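PDB 3G87: malonyl CoA-acyl carrier protein transacylase from Burkholderia pseudomallei, which probably transfers the malonyl group from malonyl-CoA to holo-acyl carrier protein, releasing free CoA. Local coordinates for residues L93-A98 with I224-A229; A209-F214 with R236-L241. One frame throughout, in Å; residues are numbered along the deposited sequence.

Contact 1 of 2, residues L93-A98 with I224-A229; sequences LGEFNA and ISNVSA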
loop_
_atom_site.group_PDB
_atom_site.type_symbol
_atom_site.label_atom_id
_atom_site.label_comp_id
_atom_site.label_asym_id
_atom_site.label_seq_id
_atom_site.Cartn_x
_atom_site.Cartn_y
_atom_site.Cartn_z
ATOM N N LEU A 93 -2.405 1.606 -0.026
ATOM C CA LEU A 93 -3.702 1.129 -0.423
ATOM C C LEU A 93 -4.064 -0.225 0.161
ATOM O O LEU A 93 -5.084 -0.371 0.694
ATOM C CB LEU A 93 -3.912 1.132 -1.932
ATOM C CG LEU A 93 -5.271 0.729 -2.496
ATOM C CD1 LEU A 93 -5.594 -0.714 -2.503
ATOM C CD2 LEU A 93 -6.400 1.526 -1.986
ATOM N N GLY A 94 -3.193 -1.193 0.030
ATOM C CA GLY A 94 -3.360 -2.498 0.597
ATOM C C GLY A 94 -3.730 -2.627 2.039
ATOM O O GLY A 94 -4.222 -3.594 2.421
ATOM N N GLU A 95 -3.514 -1.610 2.812
ATOM C CA GLU A 95 -3.920 -1.583 4.184
ATOM C C GLU A 95 -5.449 -1.624 4.339
ATOM O O GLU A 95 -5.961 -2.204 5.234
ATOM C CB GLU A 95 -3.258 -0.404 4.886
ATOM C CG GLU A 95 -3.572 -0.188 6.300
ATOM C CD GLU A 95 -2.496 0.529 7.056
ATOM O OE1 GLU A 95 -2.735 1.566 7.613
ATOM O OE2 GLU A 95 -1.417 0.053 7.129
ATOM N N PHE A 96 -6.138 -1.030 3.393
ATOM C CA PHE A 96 -7.550 -1.098 3.323
ATOM C C PHE A 96 -8.082 -2.483 3.163
ATOM O O PHE A 96 -9.008 -2.802 3.781
ATOM C CB PHE A 96 -8.069 -0.191 2.250
ATOM C CG PHE A 96 -8.037 1.214 2.628
ATOM C CD1 PHE A 96 -9.076 1.789 3.274
ATOM C CD2 PHE A 96 -6.938 1.965 2.377
ATOM C CE1 PHE A 96 -9.000 3.052 3.631
ATOM C CE2 PHE A 96 -6.894 3.210 2.731
ATOM C CZ PHE A 96 -7.916 3.767 3.361
ATOM N N ASN A 97 -7.446 -3.306 2.358
ATOM C CA ASN A 97 -7.795 -4.722 2.282
ATOM C C ASN A 97 -7.434 -5.545 3.523
ATOM O O ASN A 97 -8.104 -6.546 3.776
ATOM C CB ASN A 97 -7.150 -5.369 1.079
ATOM C CG ASN A 97 -7.637 -4.789 -0.195
ATOM O OD1 ASN A 97 -6.938 -3.961 -0.822
ATOM N ND2 ASN A 97 -8.833 -5.227 -0.627
ATOM N N ALA A 98 -6.362 -5.187 4.233
ATOM C CA ALA A 98 -6.014 -5.793 5.567
ATOM C C ALA A 98 -7.116 -5.499 6.582
ATOM O O ALA A 98 -7.572 -6.398 7.286
ATOM C CB ALA A 98 -4.663 -5.229 6.105
ATOM N N ILE A 224 -1.077 -4.988 10.883
ATOM C CA ILE A 224 0.146 -4.194 11.178
ATOM C C ILE A 224 0.077 -2.883 10.436
ATOM O O ILE A 224 -0.044 -2.858 9.211
ATOM C CB ILE A 224 1.485 -4.874 10.824
ATOM C CG1 ILE A 224 1.538 -6.334 11.321
ATOM C CG2 ILE A 224 2.570 -4.091 11.498
ATOM C CD1 ILE A 224 1.291 -6.466 12.788
ATOM N N SER A 225 0.097 -1.804 11.189
ATOM C CA SER A 225 -0.160 -0.525 10.624
ATOM C C SER A 225 1.087 0.012 9.943
ATOM O O SER A 225 2.174 -0.063 10.499
ATOM C CB SER A 225 -0.641 0.401 11.740
ATOM O OG SER A 225 -0.201 1.733 11.543
ATOM N N ASN A 226 0.922 0.609 8.787
ATOM C CA ASN A 226 1.985 1.214 8.020
ATOM C C ASN A 226 2.684 2.347 8.741
ATOM O O ASN A 226 3.825 2.570 8.536
ATOM C CB ASN A 226 1.473 1.776 6.695
ATOM C CG ASN A 226 1.302 0.757 5.583
ATOM O OD1 ASN A 226 0.749 1.094 4.597
ATOM N ND2 ASN A 226 1.754 -0.430 5.742
ATOM N N VAL A 227 1.936 3.064 9.563
ATOM C CA VAL A 227 2.453 4.282 10.248
ATOM C C VAL A 227 3.407 3.888 11.355
ATOM O O VAL A 227 4.485 4.487 11.464
ATOM C CB VAL A 227 1.303 5.163 10.796
ATOM C CG1 VAL A 227 1.798 6.382 11.600
ATOM C CG2 VAL A 227 0.429 5.644 9.609
ATOM N N SER A 228 3.012 2.883 12.157
ATOM C CA SER A 228 3.742 2.460 13.343
ATOM C C SER A 228 4.558 1.173 13.224
ATOM O O SER A 228 5.335 0.831 14.122
ATOM C CB SER A 228 2.743 2.259 14.477
ATOM O OG SER A 228 1.932 1.126 14.173
ATOM N N ALA A 229 4.347 0.426 12.155
ATOM C CA ALA A 229 4.958 -0.865 12.035
ATOM C C ALA A 229 4.540 -1.769 13.207
ATOM O O ALA A 229 5.252 -2.716 13.577
ATOM C CB ALA A 229 6.480 -0.709 11.956
HETATM O O HOH W 1 -1.106 -2.755 6.815
HETATM O O HOH W 2 -1.440 3.049 9.512
#
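E95 reaches from helix 94-101 to the loop at N226 and meets its backbone and side chain at once. OE2 of E95 accepts a hydrogen bond from the backbone N of N226 at 2.9 Å, with an N-H...O angle of 152°. It uses the syn lone pair, on the side facing OE1. The glutamate gets there by being stretched out: CG is anti to the backbone N (chi1 179°) and the chain stays extended beyond it. The two side chains run past each other in opposite directions. Carboxylate and amide planes are turned 46° apart, and OE2 of E95 lies 3.2 Å from CG of N226 without bonding to the amide. That amide is held elsewhere: OD1 accepts from the backbone N of S92 and ND2 donates to the O of G90. G90, S92 and G94 fit the GxSxG nucleophile elbow of acyltransferases, a strained turn between strand 87-90 and helix 94-101. N226 is therefore tied both to this probable elbow and, through E95, to the helix that follows it. Two waters extend the carboxylate's reach. Water 1 sits 2.8 Å from OE2 of E95 and 2.6 Å from the O of I224. Water 2 donates to OE1 of E95 and accepts from OG of S225, at 2.7 Å from each. OE1 of E95 is also hydrogen-bonded to the hydroxyl of Y232, and Q244 packs against both E95 and N226.

Contact 2 of 2, residues A209-F214 with R236-L241; sequences AHLQSF and RVSEGL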
loop_
_atom_site.group_PDB
_atom_site.type_symbol
_atom_site.label_atom_id
_atom_site.label_comp_id
_atom_site.label_asym_id
_atom_site.label_seq_id
_atom_site.Cartn_x
_atom_site.Cartn_y
_atom_site.Cartn_z
ATOM N N ALA A 209 -11.731 13.659 7.929
ATOM C CA ALA A 209 -13.009 14.255 8.143
ATOM C C ALA A 209 -14.067 13.363 7.570
ATOM O O ALA A 209 -15.097 13.242 8.145
ATOM C CB ALA A 209 -13.075 15.605 7.575
ATOM N N HIS A 210 -13.771 12.740 6.439
ATOM C CA HIS A 210 -14.669 11.846 5.766
ATOM C C HIS A 210 -14.879 10.605 6.632
ATOM O O HIS A 210 -15.952 10.103 6.717
ATOM C CB HIS A 210 -14.118 11.566 4.386
ATOM C CG HIS A 210 -14.784 10.471 3.635
ATOM N ND1 HIS A 210 -16.035 10.586 3.095
ATOM C CD2 HIS A 210 -14.339 9.266 3.264
ATOM C CE1 HIS A 210 -16.342 9.493 2.451
ATOM N NE2 HIS A 210 -15.330 8.672 2.542
ATOM N N LEU A 211 -13.823 10.181 7.302
ATOM C CA LEU A 211 -13.834 8.998 8.121
ATOM C C LEU A 211 -14.790 9.077 9.275
ATOM O O LEU A 211 -15.259 8.084 9.718
ATOM C CB LEU A 211 -12.454 8.692 8.666
ATOM C CG LEU A 211 -11.558 7.727 7.944
ATOM C CD1 LEU A 211 -10.177 7.839 8.435
ATOM C CD2 LEU A 211 -12.057 6.323 8.086
ATOM N N GLN A 212 -15.059 10.284 9.736
ATOM C CA GLN A 212 -15.952 10.507 10.832
ATOM C C GLN A 212 -17.376 10.092 10.562
ATOM O O GLN A 212 -18.116 9.909 11.466
ATOM C CB GLN A 212 -15.821 11.920 11.387
ATOM C CG GLN A 212 -14.588 12.130 12.242
ATOM C CD GLN A 212 -14.235 13.582 12.499
ATOM O OE1 GLN A 212 -14.154 14.387 11.593
ATOM N NE2 GLN A 212 -14.005 13.918 13.743
ATOM N N SER A 213 -17.727 9.872 9.317
ATOM C CA SER A 213 -19.020 9.327 8.957
ATOM C C SER A 213 -19.201 7.809 8.985
ATOM O O SER A 213 -20.203 7.327 8.543
ATOM C CB SER A 213 -19.411 9.754 7.565
ATOM O OG SER A 213 -19.485 11.109 7.424
ATOM N N PHE A 214 -18.222 7.077 9.473
ATOM C CA PHE A 214 -18.151 5.633 9.386
ATOM C C PHE A 214 -17.781 5.110 10.774
ATOM O O PHE A 214 -16.983 5.727 11.524
ATOM C CB PHE A 214 -17.108 5.201 8.311
ATOM C CG PHE A 214 -17.448 5.674 6.892
ATOM C CD1 PHE A 214 -18.349 4.955 6.093
ATOM C CD2 PHE A 214 -16.932 6.858 6.391
ATOM C CE1 PHE A 214 -18.698 5.412 4.804
ATOM C CE2 PHE A 214 -17.259 7.302 5.114
ATOM C CZ PHE A 214 -18.139 6.583 4.322
ATOM N N ARG A 236 -8.031 2.975 17.658
ATOM C CA ARG A 236 -7.267 3.916 16.882
ATOM C C ARG A 236 -7.269 3.615 15.421
ATOM O O ARG A 236 -6.395 4.021 14.701
ATOM C CB ARG A 236 -5.821 4.003 17.341
ATOM C CG ARG A 236 -5.574 3.910 18.787
ATOM C CD ARG A 236 -5.843 5.196 19.439
ATOM N NE ARG A 236 -4.680 6.047 19.546
ATOM C CZ ARG A 236 -4.723 7.288 19.982
ATOM N NH1 ARG A 236 -5.871 7.820 20.328
ATOM N NH2 ARG A 236 -3.616 7.986 20.071
ATOM N N VAL A 237 -8.259 2.898 14.978
ATOM C CA VAL A 237 -8.317 2.521 13.584
ATOM C C VAL A 237 -8.414 3.712 12.665
ATOM O O VAL A 237 -7.624 3.867 11.814
ATOM C CB VAL A 237 -9.421 1.505 13.314
ATOM C CG1 VAL A 237 -9.323 0.953 11.968
ATOM C CG2 VAL A 237 -9.396 0.434 14.344
ATOM N N SER A 238 -9.395 4.562 12.846
ATOM C CA SER A 238 -9.471 5.731 12.020
ATOM C C SER A 238 -8.297 6.603 12.232
ATOM O O SER A 238 -7.799 7.176 11.329
ATOM C CB SER A 238 -10.736 6.503 12.288
ATOM O OG SER A 238 -11.779 5.622 12.247
ATOM N N GLU A 239 -7.827 6.713 13.443
ATOM C CA GLU A 239 -6.604 7.451 13.663
ATOM C C GLU A 239 -5.458 6.914 12.784
ATOM O O GLU A 239 -4.837 7.656 12.051
ATOM C CB GLU A 239 -6.241 7.435 15.143
ATOM C CG GLU A 239 -5.069 8.281 15.522
ATOM C CD GLU A 239 -4.486 7.955 16.894
ATOM O OE1 GLU A 239 -3.376 7.391 16.996
ATOM O OE2 GLU A 239 -5.139 8.279 17.880
ATOM N N GLY A 240 -5.215 5.613 12.828
ATOM C CA GLY A 240 -4.115 5.010 12.117
ATOM C C GLY A 240 -4.243 5.138 10.652
ATOM O O GLY A 240 -3.304 5.310 9.932
ATOM N N LEU A 241 -5.471 5.093 10.218
ATOM C CA LEU A 241 -5.785 5.062 8.833
ATOM C C LEU A 241 -5.515 6.394 8.242
ATOM O O LEU A 241 -5.033 6.497 7.174
ATOM C CB LEU A 241 -7.234 4.673 8.674
ATOM C CG LEU A 241 -7.605 4.168 7.303
ATOM C CD1 LEU A 241 -6.515 3.345 6.739
ATOM C CD2 LEU A 241 -8.908 3.510 7.209
HETATM O O HOH W 3 -14.568 6.684 12.259
#
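L211 carries about half of the surface buried here, with its two methyl groups set against S238 and L241. It lies on helix 201-211, and its side chain faces the first turns of helix 237-243. CD1 of L211 lies 3.8 Å from the backbone O of S238 and 4.1 Å from CB of the same serine. CD2 of L211 approaches CD2 of L241 at 4.3 Å, methyl to methyl. L211 and S238 also have the closest pair of CA atoms, 6.7 Å apart. The hydroxyl of S238 turns to a different partner. OG is anti to the carbonyl carbon (chi1 -49°) and is hydrogen-bonded to water 3 at 3.0 Å. This water donates to the O of F214 at 2.7 Å. F214 is the last residue of a type I turn that starts at L211, so the water joins that turn to the helix starting after R236. Other helices complete the apolar surroundings: L113 of helix 107-123 touches L211, while F96 and L99 of helix 94-101 touch L241. The contact thus joins helix 201-211 and the turn from L211 to helix 237-243 within the acyltransferase domain. No direct hydrogen bond crosses between the segments. Their attraction rests on van der Waals packing round L211, and the polar connection runs through a single water.

Overall arrangement
Contact 1 and contact 2 have their centres about 14 Å apart and touch directly. Helix 94-101 belongs to contact 1 and also touches contact 2: E95 turns to the 224-229 loop, while F96 meets helix 237-243. CE1 of F96 packs 3.6 Å from CD2 of L241, the methyl that also meets L211. A second touch brings CG2 of V227 within 3.8 Å of O of G240. The segments cross along the chain, since 209-214 falls between the two segments of contact 1. Contact 1 adjoins the probable nucleophile elbow, its centre about 7 Å from the centre of the chain; contact 2 is farther out, at about 17 Å. Y232, a partner of E95, also packs on L241.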